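Local coordinates for yuaD protein (Bacillus subtilis, PDB 1ORU) that is of unknown function but carries a MOSC domain and, like others of that family, may bind molybdenum and pyridoxal phosphate, at residues 66-72 with 161-167. Residues are numbered along the deposited sequence; the frame is centred on the assembly and turned at random.
Sequences RRQISIV and RGIVCIV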
# COMPACT_ATOMS: atom_id res chain seq x y z
N ARG A 66 -4.20 7.55 -0.82
CA ARG A 66 -4.11 6.13 -0.51
C ARG A 66 -5.45 5.52 -0.11
O ARG A 66 -5.67 4.32 -0.28
CB ARG A 66 -3.11 5.98 0.63
CG ARG A 66 -2.87 4.58 1.09
CD ARG A 66 -2.15 4.61 2.43
NE ARG A 66 -1.65 3.29 2.76
CZ ARG A 66 -1.48 2.84 4.00
NH1 ARG A 66 -1.79 3.62 5.03
NH2 ARG A 66 -0.99 1.62 4.20
N ARG A 67 -6.34 6.34 0.44
CA ARG A 67 -7.64 5.87 0.89
C ARG A 67 -8.72 6.15 -0.15
O ARG A 67 -9.62 6.98 0.06
CB ARG A 67 -7.98 6.56 2.22
CG ARG A 67 -6.99 6.23 3.34
CD ARG A 67 -7.10 7.21 4.50
NE ARG A 67 -8.45 7.25 5.04
CZ ARG A 67 -8.94 6.38 5.92
NH1 ARG A 67 -8.17 5.40 6.39
NH2 ARG A 67 -10.20 6.47 6.31
N GLN A 68 -8.64 5.45 -1.28
CA GLN A 68 -9.58 5.63 -2.38
C GLN A 68 -10.91 4.93 -2.21
O GLN A 68 -11.95 5.47 -2.59
CB GLN A 68 -8.93 5.16 -3.69
CG GLN A 68 -7.79 6.05 -4.14
CD GLN A 68 -6.99 5.44 -5.28
OE1 GLN A 68 -7.51 4.63 -6.05
NE2 GLN A 68 -5.73 5.83 -5.40
N ILE A 69 -10.89 3.72 -1.64
CA ILE A 69 -12.11 2.95 -1.45
C ILE A 69 -12.16 2.40 -0.03
O ILE A 69 -11.17 1.87 0.47
CB ILE A 69 -12.17 1.74 -2.43
CG1 ILE A 69 -12.09 2.23 -3.88
CG2 ILE A 69 -13.45 0.94 -2.21
CD1 ILE A 69 -13.32 3.01 -4.35
N SER A 70 -13.31 2.55 0.62
CA SER A 70 -13.49 2.07 1.98
C SER A 70 -14.38 0.83 1.97
O SER A 70 -15.45 0.84 1.36
CB SER A 70 -14.12 3.16 2.84
OG SER A 70 -14.34 2.70 4.15
N ILE A 71 -13.94 -0.22 2.66
CA ILE A 71 -14.70 -1.46 2.72
C ILE A 71 -14.96 -1.94 4.15
O ILE A 71 -14.08 -1.87 5.01
CB ILE A 71 -13.98 -2.62 1.99
CG1 ILE A 71 -13.58 -2.20 0.57
CG2 ILE A 71 -14.88 -3.85 1.95
CD1 ILE A 71 -12.87 -3.30 -0.20
N VAL A 72 -16.18 -2.43 4.39
CA VAL A 72 -16.54 -2.98 5.70
C VAL A 72 -17.27 -4.29 5.43
O VAL A 72 -17.81 -4.50 4.34
CB VAL A 72 -17.50 -2.04 6.50
CG1 VAL A 72 -16.84 -0.71 6.75
CG2 VAL A 72 -18.82 -1.86 5.77
N ARG A 161 -13.14 -2.40 12.05
CA ARG A 161 -13.78 -1.30 11.36
C ARG A 161 -13.57 -1.34 9.84
O ARG A 161 -13.97 -0.42 9.13
CB ARG A 161 -13.29 0.03 11.94
CG ARG A 161 -14.12 1.24 11.51
CD ARG A 161 -13.23 2.27 10.83
NE ARG A 161 -13.96 3.45 10.37
CZ ARG A 161 -14.81 3.47 9.34
NH1 ARG A 161 -15.07 2.36 8.65
NH2 ARG A 161 -15.37 4.62 8.99
N GLY A 162 -12.96 -2.41 9.35
CA GLY A 162 -12.76 -2.52 7.91
C GLY A 162 -11.40 -2.07 7.39
O GLY A 162 -10.49 -1.77 8.17
N ILE A 163 -11.28 -2.00 6.07
CA ILE A 163 -10.04 -1.62 5.41
C ILE A 163 -10.24 -0.54 4.35
O ILE A 163 -11.37 -0.18 4.01
CB ILE A 163 -9.41 -2.84 4.70
CG1 ILE A 163 -10.37 -3.33 3.60
CG2 ILE A 163 -9.16 -3.95 5.71
CD1 ILE A 163 -9.89 -4.55 2.82
N VAL A 164 -9.12 -0.02 3.86
CA VAL A 164 -9.14 0.97 2.79
C VAL A 164 -8.31 0.38 1.66
O VAL A 164 -7.39 -0.40 1.91
CB VAL A 164 -8.55 2.33 3.22
CG1 VAL A 164 -9.56 3.09 4.07
CG2 VAL A 164 -7.26 2.13 3.99
N CYS A 165 -8.65 0.74 0.42
CA CYS A 165 -7.96 0.23 -0.76
C CYS A 165 -7.71 1.28 -1.83
O CYS A 165 -8.33 2.34 -1.83
CB CYS A 165 -8.79 -0.88 -1.43
SG CYS A 165 -9.22 -2.32 -0.43
N ILE A 166 -6.82 0.94 -2.74
CA ILE A 166 -6.50 1.77 -3.90
C ILE A 166 -7.09 0.97 -5.06
O ILE A 166 -7.16 -0.26 -4.98
CB ILE A 166 -4.97 1.88 -4.10
CG1 ILE A 166 -4.39 2.94 -3.17
CG2 ILE A 166 -4.64 2.17 -5.56
CD1 ILE A 166 -2.86 2.95 -3.15
N VAL A 167 -7.55 1.64 -6.11
CA VAL A 167 -8.08 0.92 -7.27
C VAL A 167 -6.87 0.47 -8.09
O VAL A 167 -6.11 1.30 -8.60
CB VAL A 167 -8.98 1.82 -8.16
CG1 VAL A 167 -9.39 1.07 -9.43
CG2 VAL A 167 -10.23 2.24 -7.38
O HOH W 1 -5.79 3.97 -8.22
O HOH W 2 -16.07 2.79 5.94
O HOH W 3 -13.41 0.67 6.46
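Val164 lays its CG1 methyl over one face of the Arg67 guanidinium, 3.5 Å above the plane and offset toward its rim. The arginine chain bends at its third torsion (chi3 57°), which brings the flat group back across the valine. A branched apolar residue suits this place because it offers a methyl to the face and leaves the N-H edges for polar partners; NH2 bonds to Asn129, and a sulfate, probably from the crystallisation liquor, lies near the side chain. The strands 69-72 and 163-167 run antiparallel, with Ser70 and Val164 as a non-hydrogen-bonded pair between two hydrogen-bonded ones. On the sheet face opposite Val164, Ile71 and Cys165 meet, CD1 to SG at 3.8 Å, and both also touch Leu123 of the strand 122-128; the small thiol fills a buried site without asking for a strong polar partner. Ile71 N gives a nearly straight bond to Ile163 O (2.9 Å, 176°). At the other end two residues, Gln68 and Ile69, are set against the single Cys165, making a classic beta bulge, and Cys165 O takes the Ile69 N-H at 2.9 Å plus a weak bond from Gln68 N. The extended Gln68 side chain carries the pairing one step further: OE1 receives Val167 N at 3.0 Å, the donor well above the carbonyl plane, while a water joins OE1 to Val167 O. With an alanine here, Val167 N would probably lose its acceptor and the water one of its two holds, leaving this part of strand 163-169 less firmly tied to the start of strand 69-73. The chemistry thus divides the contact: backbone bonds and apolar side chains knit adjacent strands of the mixed sheet, whereas beyond the bulge the Gln68 amide takes the Val167 N-H in place of a backbone carbonyl.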